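Local coordinates for protein class B carbapenemase GOB-18 (Elizabethkingia meningoseptica, PDB 5K0W) that probably hydrolyses beta-lactam antibiotics, carbapenems among them, as a class B3 metallo-beta-lactamase that carries two zinc ions in its active site, at residues A[34-38]-A[247-253]; A[200-204]-A[222-226]; A[226-230]-A[268-272]; A[232-238]-A[262-268]. All coordinates share one frame; numbering follows the deposited sequence.

Interaction 1: residues A[34-38]-A[247-253]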
# COMPACT_ATOMS: atom_id res chain seq x y z
N ALA A 34 -0.97 -2.63 -17.72
CA ALA A 34 -0.59 -1.22 -17.68
C ALA A 34 -1.77 -0.28 -17.48
O ALA A 34 -2.87 -0.55 -17.96
CB ALA A 34 0.17 -0.83 -18.94
N TYR A 35 -1.52 0.83 -16.79
CA TYR A 35 -2.49 1.89 -16.55
C TYR A 35 -1.76 3.21 -16.66
O TYR A 35 -0.68 3.38 -16.10
CB TYR A 35 -3.16 1.74 -15.18
CG TYR A 35 -4.34 2.67 -14.98
CD1 TYR A 35 -5.61 2.33 -15.45
CD2 TYR A 35 -4.20 3.88 -14.32
CE1 TYR A 35 -6.69 3.19 -15.29
CE2 TYR A 35 -5.27 4.74 -14.15
CZ TYR A 35 -6.52 4.39 -14.64
OH TYR A 35 -7.60 5.22 -14.47
N GLU A 36 -2.36 4.14 -17.40
CA GLU A 36 -1.85 5.48 -17.65
C GLU A 36 -1.75 6.31 -16.36
O GLU A 36 -2.78 6.51 -15.70
CB GLU A 36 -2.77 6.17 -18.67
CG GLU A 36 -2.04 7.05 -19.66
CD GLU A 36 -2.29 8.52 -19.43
OE1 GLU A 36 -1.31 9.25 -19.15
OE2 GLU A 36 -3.47 8.94 -19.49
N PRO A 37 -0.55 6.81 -15.97
CA PRO A 37 -0.46 7.60 -14.73
C PRO A 37 -1.27 8.90 -14.74
O PRO A 37 -1.47 9.49 -15.81
CB PRO A 37 1.04 7.85 -14.58
CG PRO A 37 1.56 7.81 -15.98
CD PRO A 37 0.77 6.69 -16.61
N PHE A 38 -1.75 9.34 -13.56
CA PHE A 38 -2.52 10.57 -13.40
C PHE A 38 -2.26 11.27 -12.06
O PHE A 38 -1.73 10.67 -11.13
CB PHE A 38 -4.04 10.31 -13.63
CG PHE A 38 -4.79 9.61 -12.53
CD1 PHE A 38 -4.74 8.23 -12.39
CD2 PHE A 38 -5.59 10.33 -11.64
CE1 PHE A 38 -5.46 7.58 -11.37
CE2 PHE A 38 -6.29 9.68 -10.61
CZ PHE A 38 -6.20 8.31 -10.47
N LEU A 247 -11.67 2.90 -8.84
CA LEU A 247 -10.96 3.80 -9.75
C LEU A 247 -11.50 3.77 -11.16
O LEU A 247 -11.71 4.83 -11.74
CB LEU A 247 -9.45 3.47 -9.74
CG LEU A 247 -8.55 4.23 -10.72
CD1 LEU A 247 -8.47 5.70 -10.36
CD2 LEU A 247 -7.18 3.62 -10.79
N HIS A 248 -11.73 2.55 -11.70
CA HIS A 248 -12.20 2.34 -13.08
C HIS A 248 -13.67 2.61 -13.32
O HIS A 248 -14.08 2.71 -14.48
CB HIS A 248 -11.72 0.99 -13.63
CG HIS A 248 -10.27 0.73 -13.34
ND1 HIS A 248 -9.26 1.51 -13.88
CD2 HIS A 248 -9.72 -0.17 -12.51
CE1 HIS A 248 -8.14 1.03 -13.39
NE2 HIS A 248 -8.36 0.02 -12.56
N GLU A 249 -14.46 2.78 -12.25
CA GLU A 249 -15.87 3.16 -12.31
C GLU A 249 -15.97 4.69 -12.28
O GLU A 249 -16.84 5.27 -12.93
CB GLU A 249 -16.65 2.53 -11.16
CG GLU A 249 -17.08 1.11 -11.46
CD GLU A 249 -17.48 0.23 -10.29
OE1 GLU A 249 -17.13 -0.97 -10.31
OE2 GLU A 249 -18.16 0.73 -9.37
N LYS A 250 -15.05 5.33 -11.53
CA LYS A 250 -14.93 6.77 -11.34
C LYS A 250 -14.34 7.47 -12.55
O LYS A 250 -14.78 8.57 -12.89
CB LYS A 250 -14.03 7.07 -10.13
CG LYS A 250 -14.71 6.90 -8.81
CD LYS A 250 -13.71 6.92 -7.69
CE LYS A 250 -14.45 6.79 -6.39
NZ LYS A 250 -13.54 6.89 -5.23
N ARG A 251 -13.31 6.87 -13.18
CA ARG A 251 -12.64 7.48 -14.33
C ARG A 251 -12.14 6.49 -15.37
O ARG A 251 -11.99 5.29 -15.10
CB ARG A 251 -11.50 8.43 -13.89
CG ARG A 251 -10.24 7.74 -13.36
CD ARG A 251 -9.21 8.69 -12.76
NE ARG A 251 -8.66 9.63 -13.74
CZ ARG A 251 -7.70 9.34 -14.62
NH1 ARG A 251 -7.26 10.27 -15.45
NH2 ARG A 251 -7.19 8.12 -14.69
N LYS A 252 -11.89 7.02 -16.58
CA LYS A 252 -11.29 6.31 -17.71
C LYS A 252 -9.92 6.96 -17.91
O LYS A 252 -9.72 8.09 -17.46
CB LYS A 252 -12.16 6.47 -18.97
CG LYS A 252 -12.60 5.14 -19.59
CD LYS A 252 -13.92 4.59 -18.98
CE LYS A 252 -14.27 3.21 -19.50
NZ LYS A 252 -15.59 2.74 -18.99
N GLU A 253 -8.97 6.27 -18.51
CA GLU A 253 -7.65 6.86 -18.76
C GLU A 253 -7.78 8.09 -19.67
O GLU A 253 -8.65 8.13 -20.55
CB GLU A 253 -6.69 5.83 -19.36
CG GLU A 253 -6.35 4.74 -18.38
CD GLU A 253 -5.88 3.46 -19.03
OE1 GLU A 253 -4.70 3.43 -19.47
OE2 GLU A 253 -6.69 2.51 -19.14
O HOH W 1 -9.85 3.99 -15.38
O HOH W 2 -4.76 10.57 -17.63
O HOH W 3 -5.35 8.06 -16.69

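Interaction 2: residues A[200-204]-A[222-226]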
# COMPACT_ATOMS: atom_id res chain seq x y z
N MET A 200 -7.13 -1.48 3.33
CA MET A 200 -8.42 -2.05 3.70
C MET A 200 -8.27 -3.37 4.48
O MET A 200 -7.52 -4.25 4.05
CB MET A 200 -9.38 -2.18 2.50
CG MET A 200 -9.67 -0.85 1.78
SD MET A 200 -10.20 0.51 2.87
CE MET A 200 -11.96 0.04 3.22
N PRO A 201 -8.92 -3.47 5.66
CA PRO A 201 -8.72 -4.65 6.50
C PRO A 201 -9.50 -5.91 6.11
O PRO A 201 -10.43 -6.33 6.80
CB PRO A 201 -9.01 -4.13 7.91
CG PRO A 201 -10.00 -3.04 7.69
CD PRO A 201 -9.80 -2.48 6.33
N SER A 202 -9.10 -6.54 5.00
CA SER A 202 -9.68 -7.81 4.52
C SER A 202 -9.01 -9.03 5.20
O SER A 202 -7.89 -8.92 5.71
CB SER A 202 -9.60 -7.90 3.00
OG SER A 202 -8.35 -7.45 2.51
N VAL A 203 -9.72 -10.18 5.21
CA VAL A 203 -9.24 -11.44 5.81
C VAL A 203 -8.80 -12.43 4.72
O VAL A 203 -9.63 -12.83 3.90
CB VAL A 203 -10.24 -12.07 6.84
CG1 VAL A 203 -9.71 -13.39 7.42
CG2 VAL A 203 -10.54 -11.09 7.97
N ILE A 204 -7.51 -12.82 4.72
CA ILE A 204 -6.90 -13.75 3.74
C ILE A 204 -6.88 -15.23 4.17
O ILE A 204 -6.65 -16.11 3.32
CB ILE A 204 -5.53 -13.25 3.22
CG1 ILE A 204 -4.44 -13.28 4.34
CG2 ILE A 204 -5.70 -11.84 2.62
CD1 ILE A 204 -3.04 -12.97 3.90
N TYR A 222 -7.05 -6.93 13.96
CA TYR A 222 -8.19 -6.55 13.11
C TYR A 222 -9.24 -5.74 13.92
O TYR A 222 -9.78 -4.73 13.43
CB TYR A 222 -8.91 -7.82 12.57
CG TYR A 222 -8.35 -8.40 11.29
CD1 TYR A 222 -8.39 -7.69 10.09
CD2 TYR A 222 -7.82 -9.69 11.26
CE1 TYR A 222 -7.86 -8.22 8.92
CE2 TYR A 222 -7.28 -10.22 10.09
CZ TYR A 222 -7.34 -9.50 8.91
OH TYR A 222 -6.83 -10.03 7.76
N ALA A 223 -9.53 -6.21 15.17
CA ALA A 223 -10.50 -5.56 16.05
C ALA A 223 -10.08 -4.12 16.35
O ALA A 223 -10.92 -3.21 16.25
CB ALA A 223 -10.69 -6.37 17.32
N TYR A 224 -8.79 -3.89 16.63
CA TYR A 224 -8.24 -2.56 16.87
C TYR A 224 -8.42 -1.75 15.57
O TYR A 224 -9.06 -0.70 15.59
CB TYR A 224 -6.76 -2.69 17.26
CG TYR A 224 -5.95 -1.41 17.13
CD1 TYR A 224 -5.27 -1.11 15.95
CD2 TYR A 224 -5.81 -0.54 18.20
CE1 TYR A 224 -4.52 0.05 15.82
CE2 TYR A 224 -5.05 0.62 18.09
CZ TYR A 224 -4.40 0.92 16.90
OH TYR A 224 -3.64 2.07 16.81
N THR A 225 -7.87 -2.29 14.43
CA THR A 225 -7.90 -1.76 13.07
C THR A 225 -9.25 -1.21 12.67
O THR A 225 -9.31 -0.10 12.16
CB THR A 225 -7.30 -2.75 12.08
OG1 THR A 225 -5.97 -2.99 12.50
CG2 THR A 225 -7.24 -2.22 10.65
N PHE A 226 -10.35 -1.97 12.93
CA PHE A 226 -11.70 -1.50 12.60
C PHE A 226 -12.09 -0.30 13.46
O PHE A 226 -12.64 0.68 12.93
CB PHE A 226 -12.75 -2.63 12.67
CG PHE A 226 -12.65 -3.65 11.55
CD1 PHE A 226 -12.97 -3.31 10.24
CD2 PHE A 226 -12.31 -4.97 11.81
CE1 PHE A 226 -12.90 -4.27 9.21
CE2 PHE A 226 -12.22 -5.91 10.79
CZ PHE A 226 -12.53 -5.55 9.50
O HOH W 4 -5.94 -12.45 7.38

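Interaction 3: residues A[226-230]-A[268-272]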
# COMPACT_ATOMS: atom_id res chain seq x y z
N PHE A 226 -10.35 -1.97 12.93
CA PHE A 226 -11.70 -1.50 12.60
C PHE A 226 -12.09 -0.30 13.46
O PHE A 226 -12.64 0.68 12.93
CB PHE A 226 -12.75 -2.63 12.67
CG PHE A 226 -12.65 -3.65 11.55
CD1 PHE A 226 -12.97 -3.31 10.24
CD2 PHE A 226 -12.31 -4.97 11.81
CE1 PHE A 226 -12.90 -4.27 9.21
CE2 PHE A 226 -12.22 -5.91 10.79
CZ PHE A 226 -12.53 -5.55 9.50
N GLY A 227 -11.71 -0.33 14.73
CA GLY A 227 -11.97 0.77 15.65
C GLY A 227 -11.33 2.07 15.20
O GLY A 227 -12.01 3.07 14.99
N VAL A 228 -10.01 2.04 15.02
CA VAL A 228 -9.18 3.19 14.63
C VAL A 228 -9.51 3.74 13.21
O VAL A 228 -9.53 4.96 13.01
CB VAL A 228 -7.68 2.86 14.89
CG1 VAL A 228 -7.16 1.75 13.97
CG2 VAL A 228 -6.79 4.09 14.82
N MET A 229 -9.84 2.85 12.26
CA MET A 229 -10.17 3.24 10.88
C MET A 229 -11.52 3.99 10.72
O MET A 229 -11.65 4.81 9.82
CB MET A 229 -10.02 2.07 9.90
CG MET A 229 -8.58 1.83 9.47
SD MET A 229 -8.34 0.44 8.33
CE MET A 229 -8.41 1.27 6.74
N LYS A 230 -12.51 3.70 11.59
CA LYS A 230 -13.83 4.35 11.58
C LYS A 230 -13.78 5.79 12.11
O LYS A 230 -14.68 6.58 11.81
CB LYS A 230 -14.83 3.55 12.45
CG LYS A 230 -15.49 2.36 11.74
CD LYS A 230 -16.12 1.36 12.72
CE LYS A 230 -17.53 1.70 13.18
NZ LYS A 230 -18.04 0.71 14.17
N TYR A 268 -15.96 4.94 1.74
CA TYR A 268 -14.88 4.43 2.59
C TYR A 268 -15.50 3.77 3.81
O TYR A 268 -15.09 2.67 4.16
CB TYR A 268 -13.92 5.55 3.02
CG TYR A 268 -13.05 5.17 4.19
CD1 TYR A 268 -11.97 4.31 4.03
CD2 TYR A 268 -13.32 5.65 5.47
CE1 TYR A 268 -11.17 3.94 5.11
CE2 TYR A 268 -12.53 5.28 6.56
CZ TYR A 268 -11.46 4.43 6.37
OH TYR A 268 -10.68 4.06 7.43
N PHE A 269 -16.50 4.42 4.45
CA PHE A 269 -17.17 3.89 5.63
C PHE A 269 -18.06 2.69 5.34
O PHE A 269 -18.14 1.79 6.17
CB PHE A 269 -17.88 4.99 6.42
CG PHE A 269 -16.92 6.03 6.94
CD1 PHE A 269 -16.05 5.73 7.99
CD2 PHE A 269 -16.86 7.30 6.38
CE1 PHE A 269 -15.15 6.68 8.48
CE2 PHE A 269 -15.94 8.25 6.85
CZ PHE A 269 -15.10 7.93 7.90
N GLN A 270 -18.69 2.66 4.16
CA GLN A 270 -19.53 1.54 3.74
C GLN A 270 -18.69 0.28 3.52
O GLN A 270 -19.04 -0.77 4.05
CB GLN A 270 -20.35 1.89 2.49
CG GLN A 270 -21.60 2.69 2.85
CD GLN A 270 -22.30 3.32 1.67
OE1 GLN A 270 -21.75 4.18 0.96
NE2 GLN A 270 -23.57 2.97 1.50
N ASN A 271 -17.53 0.41 2.82
CA ASN A 271 -16.59 -0.68 2.57
C ASN A 271 -15.97 -1.14 3.87
O ASN A 271 -15.79 -2.34 4.04
CB ASN A 271 -15.47 -0.24 1.61
CG ASN A 271 -15.93 -0.03 0.19
OD1 ASN A 271 -16.76 -0.77 -0.33
ND2 ASN A 271 -15.36 0.96 -0.46
N LEU A 272 -15.65 -0.20 4.78
CA LEU A 272 -15.06 -0.51 6.08
C LEU A 272 -16.03 -1.33 6.93
O LEU A 272 -15.62 -2.32 7.53
CB LEU A 272 -14.65 0.78 6.79
CG LEU A 272 -13.74 0.68 7.99
CD1 LEU A 272 -12.39 0.04 7.62
CD2 LEU A 272 -13.49 2.04 8.55

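Interaction 4: residues A[232-238]-A[262-268]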
# COMPACT_ATOMS: atom_id res chain seq x y z
N LEU A 232 -11.16 8.01 11.57
CA LEU A 232 -10.22 8.82 10.78
C LEU A 232 -10.93 9.99 10.11
O LEU A 232 -12.08 9.87 9.67
CB LEU A 232 -9.47 7.96 9.73
CG LEU A 232 -8.52 6.86 10.25
CD1 LEU A 232 -8.09 5.93 9.13
CD2 LEU A 232 -7.30 7.44 10.97
N ASP A 233 -10.21 11.14 10.03
CA ASP A 233 -10.67 12.37 9.35
C ASP A 233 -9.74 12.65 8.17
O ASP A 233 -8.51 12.70 8.33
CB ASP A 233 -10.70 13.60 10.28
CG ASP A 233 -11.23 13.41 11.67
OD1 ASP A 233 -12.43 13.06 11.81
OD2 ASP A 233 -10.45 13.62 12.62
N PHE A 234 -10.32 12.79 6.98
CA PHE A 234 -9.59 12.98 5.71
C PHE A 234 -10.49 13.66 4.69
O PHE A 234 -11.71 13.63 4.83
CB PHE A 234 -9.13 11.59 5.15
CG PHE A 234 -10.25 10.61 4.91
CD1 PHE A 234 -10.91 10.56 3.69
CD2 PHE A 234 -10.65 9.73 5.91
CE1 PHE A 234 -11.98 9.69 3.48
CE2 PHE A 234 -11.69 8.83 5.69
CZ PHE A 234 -12.34 8.81 4.48
N ASP A 235 -9.90 14.22 3.63
CA ASP A 235 -10.66 14.84 2.54
C ASP A 235 -10.74 13.85 1.41
O ASP A 235 -11.82 13.62 0.87
CB ASP A 235 -10.00 16.14 2.08
CG ASP A 235 -10.09 17.26 3.12
OD1 ASP A 235 -11.17 17.39 3.75
OD2 ASP A 235 -9.09 18.01 3.29
N ILE A 236 -9.60 13.21 1.10
CA ILE A 236 -9.45 12.23 0.03
C ILE A 236 -8.98 10.89 0.55
O ILE A 236 -8.13 10.84 1.44
CB ILE A 236 -8.51 12.82 -1.06
CG1 ILE A 236 -9.26 13.87 -1.88
CG2 ILE A 236 -7.90 11.73 -1.97
CD1 ILE A 236 -8.43 14.67 -2.80
N TRP A 237 -9.52 9.80 -0.04
CA TRP A 237 -9.10 8.44 0.29
C TRP A 237 -8.85 7.60 -0.97
O TRP A 237 -9.54 7.75 -1.98
CB TRP A 237 -10.09 7.75 1.25
CG TRP A 237 -11.24 7.07 0.58
CD1 TRP A 237 -12.39 7.64 0.14
CD2 TRP A 237 -11.34 5.67 0.27
NE1 TRP A 237 -13.20 6.69 -0.44
CE2 TRP A 237 -12.58 5.48 -0.39
CE3 TRP A 237 -10.50 4.57 0.46
CZ2 TRP A 237 -13.00 4.21 -0.82
CZ3 TRP A 237 -10.90 3.33 0.01
CH2 TRP A 237 -12.15 3.15 -0.60
N VAL A 238 -7.83 6.74 -0.90
CA VAL A 238 -7.40 5.78 -1.93
C VAL A 238 -6.99 4.51 -1.18
O VAL A 238 -6.96 4.55 0.06
CB VAL A 238 -6.28 6.31 -2.88
CG1 VAL A 238 -6.80 7.39 -3.80
CG2 VAL A 238 -5.05 6.79 -2.12
N PHE A 262 -12.26 11.24 -5.59
CA PHE A 262 -11.72 10.54 -4.43
C PHE A 262 -12.13 11.14 -3.08
O PHE A 262 -11.51 10.87 -2.05
CB PHE A 262 -10.20 10.35 -4.60
CG PHE A 262 -9.84 9.91 -6.00
CD1 PHE A 262 -10.18 8.64 -6.45
CD2 PHE A 262 -9.27 10.80 -6.90
CE1 PHE A 262 -9.91 8.25 -7.77
CE2 PHE A 262 -8.98 10.41 -8.21
CZ PHE A 262 -9.30 9.13 -8.63
N MET A 263 -13.25 11.89 -3.09
CA MET A 263 -13.82 12.54 -1.92
C MET A 263 -15.13 11.86 -1.52
O MET A 263 -15.97 12.47 -0.85
CB MET A 263 -14.06 14.02 -2.21
CG MET A 263 -12.79 14.78 -2.39
SD MET A 263 -13.10 16.53 -2.55
CE MET A 263 -11.47 17.13 -2.42
N ASP A 264 -15.29 10.59 -1.90
CA ASP A 264 -16.48 9.83 -1.59
C ASP A 264 -16.28 9.14 -0.24
O ASP A 264 -16.09 7.91 -0.16
CB ASP A 264 -16.85 8.85 -2.74
CG ASP A 264 -15.76 7.86 -3.15
OD1 ASP A 264 -14.56 8.19 -3.01
OD2 ASP A 264 -16.12 6.76 -3.65
N LYS A 265 -16.26 9.97 0.82
CA LYS A 265 -16.07 9.54 2.21
C LYS A 265 -17.04 8.44 2.63
O LYS A 265 -16.61 7.48 3.25
CB LYS A 265 -16.16 10.73 3.18
CG LYS A 265 -15.01 11.71 3.09
CD LYS A 265 -14.81 12.42 4.42
CE LYS A 265 -14.93 13.92 4.28
NZ LYS A 265 -14.45 14.62 5.50
N GLN A 266 -18.34 8.56 2.27
CA GLN A 266 -19.33 7.55 2.65
C GLN A 266 -19.06 6.16 2.11
O GLN A 266 -19.37 5.18 2.79
CB GLN A 266 -20.77 8.02 2.43
CG GLN A 266 -21.27 9.01 3.51
CD GLN A 266 -20.85 8.66 4.93
OE1 GLN A 266 -21.21 7.61 5.48
NE2 GLN A 266 -20.06 9.53 5.54
N SER A 267 -18.39 6.06 0.93
CA SER A 267 -17.99 4.78 0.33
C SER A 267 -16.85 4.13 1.13
O SER A 267 -16.78 2.90 1.19
CB SER A 267 -17.57 4.96 -1.11
OG SER A 267 -17.27 3.70 -1.67
N TYR A 268 -15.96 4.94 1.74
CA TYR A 268 -14.88 4.43 2.59
C TYR A 268 -15.50 3.77 3.81
O TYR A 268 -15.09 2.67 4.16
CB TYR A 268 -13.92 5.55 3.02
CG TYR A 268 -13.05 5.17 4.19
CD1 TYR A 268 -11.97 4.31 4.03
CD2 TYR A 268 -13.32 5.65 5.47
CE1 TYR A 268 -11.17 3.94 5.11
CE2 TYR A 268 -12.53 5.28 6.56
CZ TYR A 268 -11.46 4.43 6.37
OH TYR A 268 -10.68 4.06 7.43
O HOH W 5 -11.91 7.44 -3.20

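Interaction 1: residues A[34-38]-A[247-253]
Arg251 lays its guanidinium flat on one face of the Phe38 ring: the planes are 11° apart and CZ stands 3.8 Å from the ring centroid, a stacked cation-pi pair. CD of the same side chain sits over that face too, as a CH-pi contact. At the edge of the guanidinium, NH2 reaches Tyr35 OH at 2.9 Å, but the bent N-H angle of 127° makes this bond weak; NH1 hydrogen-bonds to Asp255 O. The Tyr35 ring carries Glu253 CG over one face, 3.9 Å from its centroid, while the rim of the His248 imidazole meets it, CE1 to CE1, obliquely. With CG anti to the backbone N (chi1 -170°), Tyr35 extends its hydroxyl to a water that also binds His248 ND1 and Arg251 O. Glu36 N donates to Glu253 OE1 at 3.2 Å, coming in from above the carboxylate plane. Leu247 divides its methyls, CD1 against Phe38 CZ at 3.5 Å and CD2 against Tyr35 CZ. His248 NE2 is hydrogen-bonded to Tyr50 O. The contact thus joins the loop entering edge strand 38-41 to the end of helix 247-250, with helix 73-83 packed against Glu36 and Pro37.

Interaction 2: residues A[200-204]-A[222-226]
This is a loop-on-helix contact, mainly apolar, with one direct hydrogen bond, in which the loop after strand 192-198 rests on helix 218-230. Pro201 supplies much of the apolar part. Its CG lies 3.5 Å from Phe226 CE1, meeting that ring obliquely, and its CB is 3.8 Å from Thr225 CG2. The threonine methyl is available for this because it stands anti to the backbone N, while OG1 hydrogen-bonds to Pro173 O. Tyr222 supplies the polar part: its OH donates to Ser202 O at 2.6 Å, with a C=O...donor angle of 132° and the donor tilted 24° from the carbonyl plane. Val203 CG2 covers one face of the same ring, 4.0 Å from the centroid and 24° off the normal, a CH-pi contact that leans toward the hydroxyl end. The hydroxyl also accepts from a water at 2.6 Å, and that water in turn accepts from Ile204 N at 3.1 Å. Tyr222 OH therefore ties down two successive peptide groups of the loop, directly and through the water. Pro201 is the centre of an inverse gamma turn, closed by Ser202 N to Met200 O. Beyond it the loop borders the dizinc site of the metallo-beta-lactamase fold: Ser202 OG makes a weak hydrogen bond with the zinc ligand His175, and Ile204 packs on His175 and on His100, another ligand of the same zinc.

Interaction 3: residues A[226-230]-A[268-272]
The short segments Phe226-Lys230 and Tyr268-Leu272 are helical and nearly antiparallel, with 168° between their N-to-C directions and 10.9 Å between their axes at closest approach. Across this spacing Tyr268, Phe269 and Leu272 carry the contact from the second helix. Leu272 does most of the apolar work: CD2 lies 3.5 Å from Met229 C and 3.7 Å from Met229 CB, and it also touches the Lys230 backbone N and CG. Its other methyl, CD1, lies beside Met229 CB and SD and approaches Phe226 CD1 loosely, at 4.3 Å. Leu272 CG stands anti to the backbone N (chi1 -166°), which carries both branches across the gap. Tyr268 brings the polar link. Its OH donates to Met229 O at 2.7 Å, and the oxygen lies in the plane of the tyrosine ring, at its edge. Seen from the acceptor, the approach is less regular: the C=O...donor angle is 115° and the donor stands above the carbonyl plane. The Met229 side chain crosses Tyr268 at about a right angle, with CB near the hydroxyl and CE turned by the bend at chi3 to 4.2 Å from Tyr268 CE1. Phe269 completes the contact by bringing CE1 to 3.4 Å from Lys230 O, obliquely to its ring. Further out, Lys230 NZ forms a long, weak ion pair with Glu276. The two helices, 218-230 and 265-284, lie together beside strand 192-198, where Met229 touches Ala198 and Tyr268 touches Leu196.

Interaction 4: residues A[232-238]-A[262-268]
Strand 236-239, at the edge of the five-stranded sheet, and the loop leading to it receive the start of helix 265-284 and the turn before it. Trp237 CG lies between the backbone N and the carbonyl carbon (chi1 87°), which lays the indole alongside the turn at Asp264. Trp237 N donates to Phe262 O at 3.0 Å, nearly along the C=O axis, while NE1 is shared between Asp264 O at 3.1 Å and, weakly, Asp264 OD1, whose stronger partner is Lys250. The carbonyl of Asp264 receives NE1 from well above its plane. Tyr268 CB covers the indole, 3.6 Å from the centroid of the five-membered ring and 7° off its normal; a water lies over the opposite face. Phe234 points its edge at the face of Tyr268, with centroids 5.0 Å apart and planes at 85°. Lys265 runs alongside Phe234 in the opposite direction, so that CD lies over a ring face and NZ donates to Phe234 O at 3.0 Å. Ile236 CG1 packs on Met263 CG at 3.7 Å. Phe234, Trp237 and Tyr268 thus form an aromatic cluster between sheet and helix, in keeping with the alpha-beta/beta-alpha sandwich of metallo-beta-lactamases.

How the interactions relate
Interaction 3 pairs helices 218-230 and 265-284; interaction 2 adjoins it on the first helix and interaction 4 on the second. Interactions 2 and 3 share Phe226, their centres 9 Å apart, and Pro201 CD touches both Met229 SD and Leu272 CD1 at 3.8 Å. Interactions 3 and 4 share Tyr268, with centres 10 Å apart. Interaction 1 lies farther off but joins interaction 4 through a salt bridge, Lys250 NZ to Asp264 OD1 at 2.8 Å, and through Phe38 CE2 against Phe262 CZ at 3.6 Å. Interaction 2 comes nearest the metals: the Ile204 side chain is about 5 Å from a zinc ion, against about 13 Å for His248, Met229 and Trp237 in the others.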